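Local coordinates for protein NAD_Gly3P_dh, NAD-dependent glycerol-3-phosphate dehydrogenase (Streptosporangium roseum, PDB 5OCM) that binds NADP+ and, as an imine reductase of the HIBADH-related family, probably uses NADPH to reduce C=N bonds to amines, at residues T4-L9 with L62-V67; T29-R34 with A47-S52; A118-P123 with D130-Y135. All blocks are in the same frame, centred on the assembly; numbering follows the deposited sequence.

Overall arrangement
All three contacts belong to one mixed sheet of the NADP+-binding Rossmann domain, and all three touch the same dinucleotide. Interactions 1 and 2 have centres about 9 Å apart; their strands 6-9 and 29-32 are neighbours, V8 N lying 2.9 Å from T30 O (a probable hydrogen bond), and T4 OG1 to T30 OG1 adds a side-chain link. Along the chain, interaction 2 is nested within the loop that interaction 1 closes. Interaction 3 follows later, centred about 16 Å from interaction 1, yet C66 SG touches I119 CD1 at 4.1 Å. Interaction 2 binds the 2'-phosphate, the adenine side and an adenosine ribose hydroxyl; C66 and V67 of interaction 1 lie against the two riboses; interaction 3 meets the nicotinamide beside the ketone hydrate.

Interaction 1: T4-L9 with L62-V67; sequences TDVTVL and LVVVCV. With NAP (NADP nicotinamide-adenine-dinucleotide phosphate), chain G.
The parallel pairing of V6-L9 with L62-V65 is the central strand pair of the Rossmann fold, the two strand axes running 20° apart at 4.7 Å. Four backbone bonds set the register: T7 N to L62 O (3.0 Å), V64 N to T7 O (2.8 Å), L9 N to V64 O and C66 N to L9 O. T7 and L9 thus each donate and accept, as expected for alternate residues of a parallel ladder. On the face shared by T7, L9, V63 and V65, L9 CD1 meets V63 CG1 at 3.8 Å. V6 CG2, anti to the backbone N, reaches both L62 CD2 and V64 CG2, each at 4.0 Å. Past the ladder the chain turns to the cofactor: C66 SG, anti to its own N (chi1 -173°), lies 3.4 Å from O4D of NADP+, while V67 CB approaches O4B of the adenosine ribose at 3.4 Å. The hydroxyl of T7 bonds to S60 and A56 O. Helix 13-24 packs on V6, V8 and C66, helix 70-77 on L9 and V67, strand 29-32 bonds along V6 and V8, and strand 88-91 flanks L62, V64 and V65.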
loop_
_atom_site.group_PDB
_atom_site.type_symbol
_atom_site.label_atom_id
_atom_site.label_comp_id
_atom_site.label_asym_id
_atom_site.label_seq_id
_atom_site.Cartn_x
_atom_site.Cartn_y
_atom_site.Cartn_z
ATOM N N THR A 4 17.192 -29.063 24.280
ATOM C CA THR A 4 17.129 -28.445 22.991
ATOM C C THR A 4 17.458 -26.969 23.133
ATOM O O THR A 4 17.574 -26.463 24.208
ATOM C CB THR A 4 15.748 -28.681 22.313
ATOM O OG1 THR A 4 14.672 -28.377 23.213
ATOM C CG2 THR A 4 15.582 -30.123 21.867
ATOM N N ASP A 5 17.622 -26.294 22.014
ATOM C CA ASP A 5 18.012 -24.881 21.982
ATOM C C ASP A 5 16.809 -23.941 22.053
ATOM O O ASP A 5 16.916 -22.850 22.589
ATOM C CB ASP A 5 18.785 -24.591 20.681
ATOM C CG ASP A 5 20.041 -25.416 20.548
ATOM O OD1 ASP A 5 20.781 -25.528 21.503
ATOM O OD2 ASP A 5 20.273 -25.973 19.483
ATOM N N VAL A 6 15.677 -24.377 21.474
ATOM C CA VAL A 6 14.498 -23.545 21.362
ATOM C C VAL A 6 13.243 -24.411 21.378
ATOM O O VAL A 6 13.241 -25.502 20.851
ATOM C CB VAL A 6 14.593 -22.595 20.124
ATOM C CG1 VAL A 6 14.622 -23.372 18.888
ATOM C CG2 VAL A 6 13.411 -21.646 20.070
ATOM N N THR A 7 12.219 -23.940 22.071
ATOM C CA THR A 7 10.881 -24.526 22.131
ATOM C C THR A 7 9.875 -23.598 21.415
ATOM O O THR A 7 9.938 -22.384 21.593
ATOM C CB THR A 7 10.449 -24.760 23.585
ATOM O OG1 THR A 7 11.249 -25.854 24.115
ATOM C CG2 THR A 7 8.976 -25.129 23.673
ATOM N N VAL A 8 8.992 -24.189 20.592
ATOM C CA VAL A 8 7.881 -23.501 20.027
ATOM C C VAL A 8 6.584 -24.106 20.602
ATOM O O VAL A 8 6.344 -25.341 20.498
ATOM C CB VAL A 8 7.849 -23.574 18.489
ATOM C CG1 VAL A 8 6.607 -22.864 17.931
ATOM C CG2 VAL A 8 9.139 -22.974 17.921
ATOM N N LEU A 9 5.781 -23.248 21.247
ATOM C CA LEU A 9 4.448 -23.592 21.704
ATOM C C LEU A 9 3.430 -22.967 20.767
ATOM O O LEU A 9 3.356 -21.745 20.672
ATOM C CB LEU A 9 4.207 -23.066 23.115
ATOM C CG LEU A 9 5.265 -23.406 24.156
ATOM C CD1 LEU A 9 4.949 -22.759 25.503
ATOM C CD2 LEU A 9 5.412 -24.911 24.337
ATOM N N LEU A 62 15.136 -21.004 25.601
ATOM C CA LEU A 62 14.404 -19.986 24.823
ATOM C C LEU A 62 13.076 -20.630 24.437
ATOM O O LEU A 62 13.063 -21.697 23.805
ATOM C CB LEU A 62 15.184 -19.588 23.588
ATOM C CG LEU A 62 14.601 -18.533 22.692
ATOM C CD1 LEU A 62 14.602 -17.226 23.391
ATOM C CD2 LEU A 62 15.321 -18.357 21.387
ATOM N N VAL A 63 11.971 -19.998 24.832
ATOM C CA VAL A 63 10.643 -20.540 24.626
ATOM C C VAL A 63 9.813 -19.512 23.868
ATOM O O VAL A 63 9.607 -18.390 24.329
ATOM C CB VAL A 63 9.924 -20.846 25.942
ATOM C CG1 VAL A 63 8.512 -21.429 25.675
ATOM C CG2 VAL A 63 10.757 -21.783 26.797
ATOM N N VAL A 64 9.343 -19.923 22.700
ATOM C CA VAL A 64 8.625 -19.033 21.773
ATOM C C VAL A 64 7.152 -19.491 21.768
ATOM O O VAL A 64 6.880 -20.673 21.556
ATOM C CB VAL A 64 9.181 -19.160 20.380
ATOM C CG1 VAL A 64 8.383 -18.297 19.382
ATOM C CG2 VAL A 64 10.644 -18.728 20.399
ATOM N N VAL A 65 6.210 -18.551 21.953
ATOM C CA VAL A 65 4.812 -18.900 21.899
ATOM C C VAL A 65 4.170 -18.190 20.716
ATOM O O VAL A 65 4.346 -16.959 20.551
ATOM C CB VAL A 65 4.036 -18.626 23.224
ATOM C CG1 VAL A 65 4.369 -17.374 23.890
ATOM C CG2 VAL A 65 2.550 -18.862 23.095
ATOM N N CYS A 66 3.350 -18.925 19.973
ATOM C CA CYS A 66 2.635 -18.347 18.812
ATOM C C CYS A 66 1.295 -19.030 18.696
ATOM O O CYS A 66 1.142 -20.018 18.005
ATOM C CB CYS A 66 3.457 -18.459 17.570
ATOM S SG CYS A 66 2.693 -17.582 16.161
ATOM N N VAL A 67 0.339 -18.533 19.495
ATOM C CA VAL A 67 -1.031 -19.075 19.528
ATOM C C VAL A 67 -1.995 -18.014 19.006
ATOM O O VAL A 67 -1.562 -17.004 18.416
ATOM C CB VAL A 67 -1.402 -19.666 20.907
ATOM C CG1 VAL A 67 -0.533 -20.889 21.178
ATOM C CG2 VAL A 67 -1.284 -18.607 22.025
HETATM P PA NAP G . -3.809 -20.745 13.543
HETATM O O1A NAP G . -3.426 -21.594 12.333
HETATM O O2A NAP G . -5.256 -20.558 13.606
HETATM O O5B NAP G . -3.238 -21.365 14.943
HETATM C C5B NAP G . -3.821 -20.975 16.181
HETATM C C4B NAP G . -2.960 -21.680 17.201
HETATM O O4B NAP G . -3.283 -21.284 18.522
HETATM C C3B NAP G . -3.047 -23.239 17.160
HETATM O O3B NAP G . -1.759 -23.846 17.416
HETATM C C2B NAP G . -4.025 -23.505 18.324
HETATM O O2B NAP G . -4.002 -24.851 18.835
HETATM C C1B NAP G . -3.562 -22.469 19.311
HETATM N N9A NAP G . -4.533 -22.170 20.347
HETATM C C8A NAP G . -5.694 -21.516 20.250
HETATM N N7A NAP G . -6.302 -21.430 21.424
HETATM C C5A NAP G . -5.500 -22.062 22.304
HETATM C C6A NAP G . -5.541 -22.336 23.729
HETATM N N6A NAP G . -6.622 -21.898 24.484
HETATM N N1A NAP G . -4.565 -23.099 24.266
HETATM C C2A NAP G . -3.510 -23.538 23.544
HETATM N N3A NAP G . -3.377 -23.303 22.222
HETATM C C4A NAP G . -4.340 -22.574 21.607
HETATM O O3 NAP G . -3.206 -19.284 13.542
HETATM P PN NAP G . -1.753 -18.887 12.885
HETATM O O1N NAP G . -1.970 -18.374 11.520
HETATM O O2N NAP G . -0.677 -19.905 13.297
HETATM O O5D NAP G . -1.605 -17.558 13.792
HETATM C C5D NAP G . -1.020 -17.681 15.091
HETATM C C4D NAP G . -0.673 -16.279 15.550
HETATM O O4D NAP G . 0.330 -15.715 14.602
HETATM C C3D NAP G . -1.926 -15.382 15.608
HETATM O O3D NAP G . -1.855 -14.481 16.729
HETATM C C2D NAP G . -1.783 -14.623 14.278
HETATM O O2D NAP G . -2.455 -13.356 14.198
HETATM C C1D NAP G . -0.239 -14.506 14.177
HETATM N N1N NAP G . 0.238 -14.279 12.827
HETATM C C2N NAP G . -0.056 -15.117 11.853
HETATM C C3N NAP G . 0.384 -14.876 10.538
HETATM C C7N NAP G . 0.029 -15.736 9.384
HETATM O O7N NAP G . 0.376 -15.296 8.267
HETATM N N7N NAP G . -0.617 -16.856 9.560
HETATM C C4N NAP G . 1.198 -13.761 10.280
HETATM C C5N NAP G . 1.569 -12.967 11.361
HETATM C C6N NAP G . 1.067 -13.265 12.616
HETATM P P2B NAP G . -4.904 -25.977 18.133
HETATM O O1X NAP G . -4.121 -26.432 16.945
HETATM O O2X NAP G . -5.056 -26.919 19.277
HETATM O O3X NAP G . -6.263 -25.308 17.910
#

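Interaction 2: T29-R34 with A47-S52; sequences TTVWNR and AVLASS. With NAP (NADP nicotinamide-adenine-dinucleotide phosphate), chain G.
The indole of W32 lies against the backbone of S52, whose carbonyl carbon sits over one ring face, 3.3 Å from W32 CD1; over the opposite face, offset toward the rim, lies the backbone N of R34, 3.6 Å above the plane, and the carbonyl oxygen of A50 is at the ring edge, in its plane. CG of W32 is anti to the backbone N (chi1 172°), which carries the ring end toward A50-S52. An alanine in place of W32 would probably leave the S52 backbone without its flat cover and open a gap between the strand end and helix 53-58, where A53 and A56 also meet the ring. The second flat group, the R34 guanidinium, has adenine atom C5A over one face, 3.4 Å above the plane and over its centre. The phosphorus P2B lies at the guanidinium edge, in plane, where R34 NE donates to O2X at 3.0 Å and R34 NH1 to O3X. N33 adds two bonds: ND2 donates to O1X, and OD1 accepts from the ribose hydroxyl O3B at 2.6 Å. These contacts follow strand 29-32 in the beta-alpha-beta unit 29-32, 40-44, 48-49, and gripping the 2'-phosphate is consistent with a preference for NADP+ over NAD+, which lacks that phosphate. Within that unit V48 N bonds to T29 O and V31 N to V48 O, pairing T30 with V48 and V31 with L49 in parallel; A50 N to V31 O continues just past the strand. Water 1 donates to V31 O and, at 2.7 Å, to A50 O. Alongside, V31 CG2 packs on L49 CD2 at 3.5 Å.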
loop_
_atom_site.group_PDB
_atom_site.type_symbol
_atom_site.label_atom_id
_atom_site.label_comp_id
_atom_site.label_asym_id
_atom_site.label_seq_id
_atom_site.Cartn_x
_atom_site.Cartn_y
_atom_site.Cartn_z
ATOM N N THR A 29 15.224 -28.288 18.344
ATOM C CA THR A 29 13.923 -27.681 18.515
ATOM C C THR A 29 12.926 -28.659 19.106
ATOM O O THR A 29 12.697 -29.748 18.564
ATOM C CB THR A 29 13.395 -27.135 17.153
ATOM O OG1 THR A 29 14.366 -26.258 16.606
ATOM C CG2 THR A 29 12.132 -26.411 17.342
ATOM N N THR A 30 12.301 -28.261 20.212
ATOM C CA THR A 30 11.179 -28.976 20.808
ATOM C C THR A 30 9.876 -28.230 20.474
ATOM O O THR A 30 9.824 -26.988 20.495
ATOM C CB THR A 30 11.325 -29.090 22.323
ATOM O OG1 THR A 30 12.494 -29.892 22.618
ATOM C CG2 THR A 30 10.119 -29.722 22.976
ATOM N N VAL A 31 8.837 -28.969 20.096
ATOM C CA VAL A 31 7.556 -28.411 19.780
ATOM C C VAL A 31 6.401 -29.007 20.569
ATOM O O VAL A 31 6.460 -30.138 21.020
ATOM C CB VAL A 31 7.252 -28.546 18.266
ATOM C CG1 VAL A 31 8.372 -27.913 17.432
ATOM C CG2 VAL A 31 7.050 -29.976 17.870
ATOM N N TRP A 32 5.317 -28.234 20.701
ATOM C CA TRP A 32 4.095 -28.674 21.365
ATOM C C TRP A 32 2.937 -27.886 20.801
ATOM O O TRP A 32 3.065 -26.698 20.454
ATOM C CB TRP A 32 4.167 -28.459 22.881
ATOM C CG TRP A 32 2.857 -28.730 23.575
ATOM C CD1 TRP A 32 2.360 -29.945 24.010
ATOM C CD2 TRP A 32 1.833 -27.780 23.875
ATOM N NE1 TRP A 32 1.131 -29.804 24.557
ATOM C CE2 TRP A 32 0.763 -28.486 24.491
ATOM C CE3 TRP A 32 1.692 -26.409 23.650
ATOM C CZ2 TRP A 32 -0.405 -27.857 24.931
ATOM C CZ3 TRP A 32 0.503 -25.778 24.090
ATOM C CH2 TRP A 32 -0.499 -26.501 24.726
ATOM N N ASN A 33 1.784 -28.539 20.726
ATOM C CA ASN A 33 0.510 -27.930 20.315
ATOM C C ASN A 33 -0.593 -28.521 21.171
ATOM O O ASN A 33 -0.532 -29.713 21.516
ATOM C CB ASN A 33 0.222 -28.250 18.855
ATOM C CG ASN A 33 -0.917 -27.399 18.294
ATOM O OD1 ASN A 33 -0.833 -26.132 18.336
ATOM N ND2 ASN A 33 -1.998 -28.065 17.807
ATOM N N ARG A 34 -1.613 -27.737 21.472
ATOM C CA ARG A 34 -2.774 -28.247 22.253
ATOM C C ARG A 34 -3.368 -29.478 21.635
ATOM O O ARG A 34 -3.577 -30.446 22.328
ATOM C CB ARG A 34 -3.826 -27.130 22.358
ATOM C CG ARG A 34 -5.187 -27.599 22.837
ATOM C CD ARG A 34 -6.113 -26.416 22.955
ATOM N NE ARG A 34 -6.465 -25.860 21.660
ATOM C CZ ARG A 34 -7.377 -24.911 21.479
ATOM N NH1 ARG A 34 -7.635 -24.462 20.263
ATOM N NH2 ARG A 34 -8.057 -24.400 22.515
ATOM N N ALA A 47 12.233 -32.230 14.742
ATOM C CA ALA A 47 11.682 -31.620 15.945
ATOM C C ALA A 47 11.399 -32.707 16.987
ATOM O O ALA A 47 11.000 -33.831 16.621
ATOM C CB ALA A 47 10.386 -30.910 15.643
ATOM N N VAL A 48 11.597 -32.380 18.247
ATOM C CA VAL A 48 11.232 -33.260 19.350
ATOM C C VAL A 48 9.789 -32.946 19.769
ATOM O O VAL A 48 9.509 -31.789 20.132
ATOM C CB VAL A 48 12.162 -33.067 20.538
ATOM C CG1 VAL A 48 11.763 -33.975 21.707
ATOM C CG2 VAL A 48 13.605 -33.293 20.152
ATOM N N LEU A 49 8.885 -33.926 19.718
ATOM C CA LEU A 49 7.458 -33.670 20.038
ATOM C C LEU A 49 7.245 -33.876 21.519
ATOM O O LEU A 49 7.298 -35.012 22.002
ATOM C CB LEU A 49 6.528 -34.627 19.318
ATOM C CG LEU A 49 6.604 -34.744 17.822
ATOM C CD1 LEU A 49 5.397 -35.385 17.136
ATOM C CD2 LEU A 49 7.032 -33.444 17.197
ATOM N N ALA A 50 7.014 -32.810 22.248
ATOM C CA ALA A 50 6.779 -32.896 23.704
ATOM C C ALA A 50 5.339 -33.350 23.926
ATOM O O ALA A 50 4.466 -32.976 23.194
ATOM C CB ALA A 50 7.032 -31.552 24.360
ATOM N N SER A 51 5.110 -34.106 24.990
ATOM C CA SER A 51 3.747 -34.549 25.334
ATOM C C SER A 51 2.919 -33.436 25.981
ATOM O O SER A 51 1.698 -33.485 25.899
ATOM C CB SER A 51 3.778 -35.767 26.301
ATOM O OG SER A 51 4.553 -35.394 27.421
ATOM N N SER A 52 3.564 -32.451 26.601
ATOM C CA SER A 52 2.847 -31.409 27.289
ATOM C C SER A 52 3.559 -30.083 27.135
ATOM O O SER A 52 4.744 -30.056 26.858
ATOM C CB SER A 52 2.707 -31.769 28.767
ATOM O OG SER A 52 3.967 -31.618 29.395
HETATM P PA NAP G . -3.809 -20.745 13.543
HETATM O O1A NAP G . -3.426 -21.594 12.333
HETATM O O2A NAP G . -5.256 -20.558 13.606
HETATM O O5B NAP G . -3.238 -21.365 14.943
HETATM C C5B NAP G . -3.821 -20.975 16.181
HETATM C C4B NAP G . -2.960 -21.680 17.201
HETATM O O4B NAP G . -3.283 -21.284 18.522
HETATM C C3B NAP G . -3.047 -23.239 17.160
HETATM O O3B NAP G . -1.759 -23.846 17.416
HETATM C C2B NAP G . -4.025 -23.505 18.324
HETATM O O2B NAP G . -4.002 -24.851 18.835
HETATM C C1B NAP G . -3.562 -22.469 19.311
HETATM N N9A NAP G . -4.533 -22.170 20.347
HETATM C C8A NAP G . -5.694 -21.516 20.250
HETATM N N7A NAP G . -6.302 -21.430 21.424
HETATM C C5A NAP G . -5.500 -22.062 22.304
HETATM C C6A NAP G . -5.541 -22.336 23.729
HETATM N N6A NAP G . -6.622 -21.898 24.484
HETATM N N1A NAP G . -4.565 -23.099 24.266
HETATM C C2A NAP G . -3.510 -23.538 23.544
HETATM N N3A NAP G . -3.377 -23.303 22.222
HETATM C C4A NAP G . -4.340 -22.574 21.607
HETATM O O3 NAP G . -3.206 -19.284 13.542
HETATM P PN NAP G . -1.753 -18.887 12.885
HETATM O O1N NAP G . -1.970 -18.374 11.520
HETATM O O2N NAP G . -0.677 -19.905 13.297
HETATM O O5D NAP G . -1.605 -17.558 13.792
HETATM C C5D NAP G . -1.020 -17.681 15.091
HETATM C C4D NAP G . -0.673 -16.279 15.550
HETATM O O4D NAP G . 0.330 -15.715 14.602
HETATM C C3D NAP G . -1.926 -15.382 15.608
HETATM O O3D NAP G . -1.855 -14.481 16.729
HETATM C C2D NAP G . -1.783 -14.623 14.278
HETATM O O2D NAP G . -2.455 -13.356 14.198
HETATM C C1D NAP G . -0.239 -14.506 14.177
HETATM N N1N NAP G . 0.238 -14.279 12.827
HETATM C C2N NAP G . -0.056 -15.117 11.853
HETATM C C3N NAP G . 0.384 -14.876 10.538
HETATM C C7N NAP G . 0.029 -15.736 9.384
HETATM O O7N NAP G . 0.376 -15.296 8.267
HETATM N N7N NAP G . -0.617 -16.856 9.560
HETATM C C4N NAP G . 1.198 -13.761 10.280
HETATM C C5N NAP G . 1.569 -12.967 11.361
HETATM C C6N NAP G . 1.067 -13.265 12.616
HETATM P P2B NAP G . -4.904 -25.977 18.133
HETATM O O1X NAP G . -4.121 -26.432 16.945
HETATM O O2X NAP G . -5.056 -26.919 19.277
HETATM O O3X NAP G . -6.263 -25.308 17.910
HETATM O O HOH W 1 4.460 -32.436 20.558
#

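Interaction 3: A118-P123 with D130-Y135; sequences AIMAIP and DAFLLY. With NAP (NADP nicotinamide-adenine-dinucleotide phosphate), chain G; 9RH (2,2,2-trifluoromethyl acetophenone hydrate), chain X.
A118 and L134 form an antiparallel hydrogen-bonded pair, A118 N reaching L134 O at 2.8 Å and L134 N returning to A118 O at 2.9 Å. Next, I119 faces L133 in a non-hydrogen-bonded pair; their side chains lie side by side, I119 CG1 against L133 CD2 at 4.0 Å, and the carbonyl oxygen of I119 is 3.4 Å from C5N of the nicotinamide. At M120 the N-H still reaches F132 O, but through a bent bond of 135°. The M120 chain folds at chi2 and chi3 (-44° and -54°), which turns its end away; M120 CB meets F132 CD2 at 3.6 Å, the M120 and L134 side chains cross, and W208 of the second subunit packs on M120. Water 2 bridges M120 O and, at longer range, D130 O. A121 touches A131 methyl to methyl, while its carbonyl oxygen lies 3.3 Å from C4N, the carbon that carries the transferable hydride in NADPH. I122 CG2 then meets the phenyl ring of the ketone hydrate, and P123 CD comes within 3.2 Å of the carboxamide oxygen O7N. This hairpin, with 131-136 antiparallel between 113-120 and edge strand 155-160, walls the nicotinamide and ketone-hydrate pocket, probably the substrate site, at the dimer interface.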
loop_
_atom_site.group_PDB
_atom_site.type_symbol
_atom_site.label_atom_id
_atom_site.label_comp_id
_atom_site.label_asym_id
_atom_site.label_seq_id
_atom_site.Cartn_x
_atom_site.Cartn_y
_atom_site.Cartn_z
ATOM N N ALA A 118 6.429 -9.144 17.072
ATOM C CA ALA A 118 5.426 -9.142 16.035
ATOM C C ALA A 118 6.022 -9.676 14.763
ATOM O O ALA A 118 7.134 -9.275 14.375
ATOM C CB ALA A 118 4.882 -7.785 15.815
ATOM N N ILE A 119 5.345 -10.652 14.149
ATOM C CA ILE A 119 5.822 -11.293 12.937
ATOM C C ILE A 119 5.254 -10.553 11.752
ATOM O O ILE A 119 4.041 -10.689 11.476
ATOM C CB ILE A 119 5.433 -12.764 12.837
ATOM C CG1 ILE A 119 5.903 -13.541 14.083
ATOM C CG2 ILE A 119 6.102 -13.411 11.600
ATOM C CD1 ILE A 119 5.112 -14.856 14.257
ATOM N N MET A 120 6.087 -9.762 11.066
ATOM C CA MET A 120 5.611 -8.975 9.929
ATOM C C MET A 120 5.962 -9.741 8.657
ATOM O O MET A 120 6.754 -9.309 7.828
ATOM C CB MET A 120 6.223 -7.566 9.935
ATOM C CG MET A 120 6.017 -6.795 11.234
ATOM S SD MET A 120 4.394 -6.841 12.004
ATOM C CE MET A 120 3.369 -6.292 10.635
ATOM N N ALA A 121 5.369 -10.916 8.550
ATOM C CA ALA A 121 5.623 -11.875 7.495
ATOM C C ALA A 121 4.565 -12.941 7.491
ATOM O O ALA A 121 3.935 -13.211 8.515
ATOM C CB ALA A 121 7.004 -12.552 7.726
ATOM N N ILE A 122 4.402 -13.560 6.332
ATOM C CA ILE A 122 3.584 -14.761 6.207
ATOM C C ILE A 122 4.456 -16.034 6.446
ATOM O O ILE A 122 5.688 -15.983 6.363
ATOM C CB ILE A 122 2.881 -14.862 4.825
ATOM C CG1 ILE A 122 3.905 -14.780 3.679
ATOM C CG2 ILE A 122 1.808 -13.803 4.723
ATOM C CD1 ILE A 122 3.320 -15.098 2.291
ATOM N N PRO A 123 3.801 -17.161 6.712
ATOM C CA PRO A 123 4.580 -18.369 7.088
ATOM C C PRO A 123 5.605 -18.790 6.056
ATOM O O PRO A 123 6.705 -19.176 6.408
ATOM C CB PRO A 123 3.486 -19.430 7.248
ATOM C CG PRO A 123 2.303 -18.676 7.709
ATOM C CD PRO A 123 2.341 -17.417 6.850
ATOM N N ASP A 130 14.032 -12.016 3.581
ATOM C CA ASP A 130 13.004 -11.006 3.549
ATOM C C ASP A 130 12.031 -10.958 4.723
ATOM O O ASP A 130 11.211 -10.056 4.792
ATOM C CB ASP A 130 12.186 -11.172 2.284
ATOM C CG ASP A 130 12.995 -10.829 1.027
ATOM O OD1 ASP A 130 13.989 -10.074 1.139
ATOM O OD2 ASP A 130 12.610 -11.340 -0.029
ATOM N N ALA A 131 12.055 -11.919 5.641
ATOM C CA ALA A 131 11.124 -11.821 6.741
ATOM C C ALA A 131 11.494 -10.703 7.667
ATOM O O ALA A 131 12.668 -10.594 8.022
ATOM C CB ALA A 131 11.055 -13.135 7.485
ATOM N N PHE A 132 10.476 -9.967 8.123
ATOM C CA PHE A 132 10.656 -8.815 9.011
ATOM C C PHE A 132 9.962 -9.126 10.338
ATOM O O PHE A 132 8.808 -9.521 10.332
ATOM C CB PHE A 132 9.883 -7.728 8.192
ATOM C CG PHE A 132 9.875 -6.351 8.744
ATOM C CD1 PHE A 132 10.944 -5.848 9.451
ATOM C CD2 PHE A 132 8.812 -5.492 8.428
ATOM C CE1 PHE A 132 10.930 -4.530 9.889
ATOM C CE2 PHE A 132 8.767 -4.214 8.909
ATOM C CZ PHE A 132 9.837 -3.698 9.578
ATOM N N LEU A 133 10.672 -8.987 11.461
ATOM C CA LEU A 133 10.086 -9.243 12.777
ATOM C C LEU A 133 10.546 -8.166 13.736
ATOM O O LEU A 133 11.713 -7.734 13.701
ATOM C CB LEU A 133 10.495 -10.632 13.310
ATOM C CG LEU A 133 10.007 -11.847 12.545
ATOM C CD1 LEU A 133 11.089 -12.239 11.480
ATOM C CD2 LEU A 133 9.813 -13.054 13.457
ATOM N N LEU A 134 9.643 -7.757 14.623
ATOM C CA LEU A 134 9.890 -6.611 15.537
ATOM C C LEU A 134 9.850 -7.133 16.965
ATOM O O LEU A 134 8.975 -7.915 17.287
ATOM C CB LEU A 134 8.795 -5.581 15.382
ATOM C CG LEU A 134 8.496 -5.142 13.974
ATOM C CD1 LEU A 134 7.378 -4.106 13.942
ATOM C CD2 LEU A 134 9.740 -4.579 13.311
ATOM N N TYR A 135 10.783 -6.663 17.802
ATOM C CA TYR A 135 10.848 -7.133 19.198
ATOM C C TYR A 135 10.920 -5.934 20.130
ATOM O O TYR A 135 11.577 -4.922 19.817
ATOM C CB TYR A 135 12.106 -7.981 19.404
ATOM C CG TYR A 135 12.039 -9.295 18.721
ATOM C CD1 TYR A 135 12.407 -9.433 17.387
ATOM C CD2 TYR A 135 11.524 -10.414 19.370
ATOM C CE1 TYR A 135 12.263 -10.641 16.725
ATOM C CE2 TYR A 135 11.371 -11.612 18.735
ATOM C CZ TYR A 135 11.771 -11.735 17.402
ATOM O OH TYR A 135 11.610 -12.895 16.735
HETATM P PA NAP G . -3.809 -20.745 13.543
HETATM O O1A NAP G . -3.426 -21.594 12.333
HETATM O O2A NAP G . -5.256 -20.558 13.606
HETATM O O5B NAP G . -3.238 -21.365 14.943
HETATM C C5B NAP G . -3.821 -20.975 16.181
HETATM C C4B NAP G . -2.960 -21.680 17.201
HETATM O O4B NAP G . -3.283 -21.284 18.522
HETATM C C3B NAP G . -3.047 -23.239 17.160
HETATM O O3B NAP G . -1.759 -23.846 17.416
HETATM C C2B NAP G . -4.025 -23.505 18.324
HETATM O O2B NAP G . -4.002 -24.851 18.835
HETATM C C1B NAP G . -3.562 -22.469 19.311
HETATM N N9A NAP G . -4.533 -22.170 20.347
HETATM C C8A NAP G . -5.694 -21.516 20.250
HETATM N N7A NAP G . -6.302 -21.430 21.424
HETATM C C5A NAP G . -5.500 -22.062 22.304
HETATM C C6A NAP G . -5.541 -22.336 23.729
HETATM N N6A NAP G . -6.622 -21.898 24.484
HETATM N N1A NAP G . -4.565 -23.099 24.266
HETATM C C2A NAP G . -3.510 -23.538 23.544
HETATM N N3A NAP G . -3.377 -23.303 22.222
HETATM C C4A NAP G . -4.340 -22.574 21.607
HETATM O O3 NAP G . -3.206 -19.284 13.542
HETATM P PN NAP G . -1.753 -18.887 12.885
HETATM O O1N NAP G . -1.970 -18.374 11.520
HETATM O O2N NAP G . -0.677 -19.905 13.297
HETATM O O5D NAP G . -1.605 -17.558 13.792
HETATM C C5D NAP G . -1.020 -17.681 15.091
HETATM C C4D NAP G . -0.673 -16.279 15.550
HETATM O O4D NAP G . 0.330 -15.715 14.602
HETATM C C3D NAP G . -1.926 -15.382 15.608
HETATM O O3D NAP G . -1.855 -14.481 16.729
HETATM C C2D NAP G . -1.783 -14.623 14.278
HETATM O O2D NAP G . -2.455 -13.356 14.198
HETATM C C1D NAP G . -0.239 -14.506 14.177
HETATM N N1N NAP G . 0.238 -14.279 12.827
HETATM C C2N NAP G . -0.056 -15.117 11.853
HETATM C C3N NAP G . 0.384 -14.876 10.538
HETATM C C7N NAP G . 0.029 -15.736 9.384
HETATM O O7N NAP G . 0.376 -15.296 8.267
HETATM N N7N NAP G . -0.617 -16.856 9.560
HETATM C C4N NAP G . 1.198 -13.761 10.280
HETATM C C5N NAP G . 1.569 -12.967 11.361
HETATM C C6N NAP G . 1.067 -13.265 12.616
HETATM P P2B NAP G . -4.904 -25.977 18.133
HETATM O O1X NAP G . -4.121 -26.432 16.945
HETATM O O2X NAP G . -5.056 -26.919 19.277
HETATM O O3X NAP G . -6.263 -25.308 17.910
HETATM O O1 9RH X . -3.830 -11.959 9.322
HETATM C C1 9RH X . -2.775 -11.261 9.915
HETATM O O2 9RH X . -3.099 -9.967 10.331
HETATM C C2 9RH X . -1.530 -11.303 9.042
HETATM C C3 9RH X . -1.576 -11.869 7.776
HETATM C C4 9RH X . -0.483 -11.800 6.934
HETATM C C5 9RH X . 0.682 -11.205 7.354
HETATM C C6 9RH X . 0.745 -10.662 8.609
HETATM C C7 9RH X . -0.357 -10.696 9.454
HETATM C C8 9RH X . -2.579 -12.046 11.176
HETATM F F1 9RH X . -3.723 -12.059 11.856
HETATM F F2 9RH X . -1.573 -11.530 11.940
HETATM F F3 9RH X . -2.277 -13.277 10.805
HETATM O O HOH W 2 8.043 -10.155 5.616
#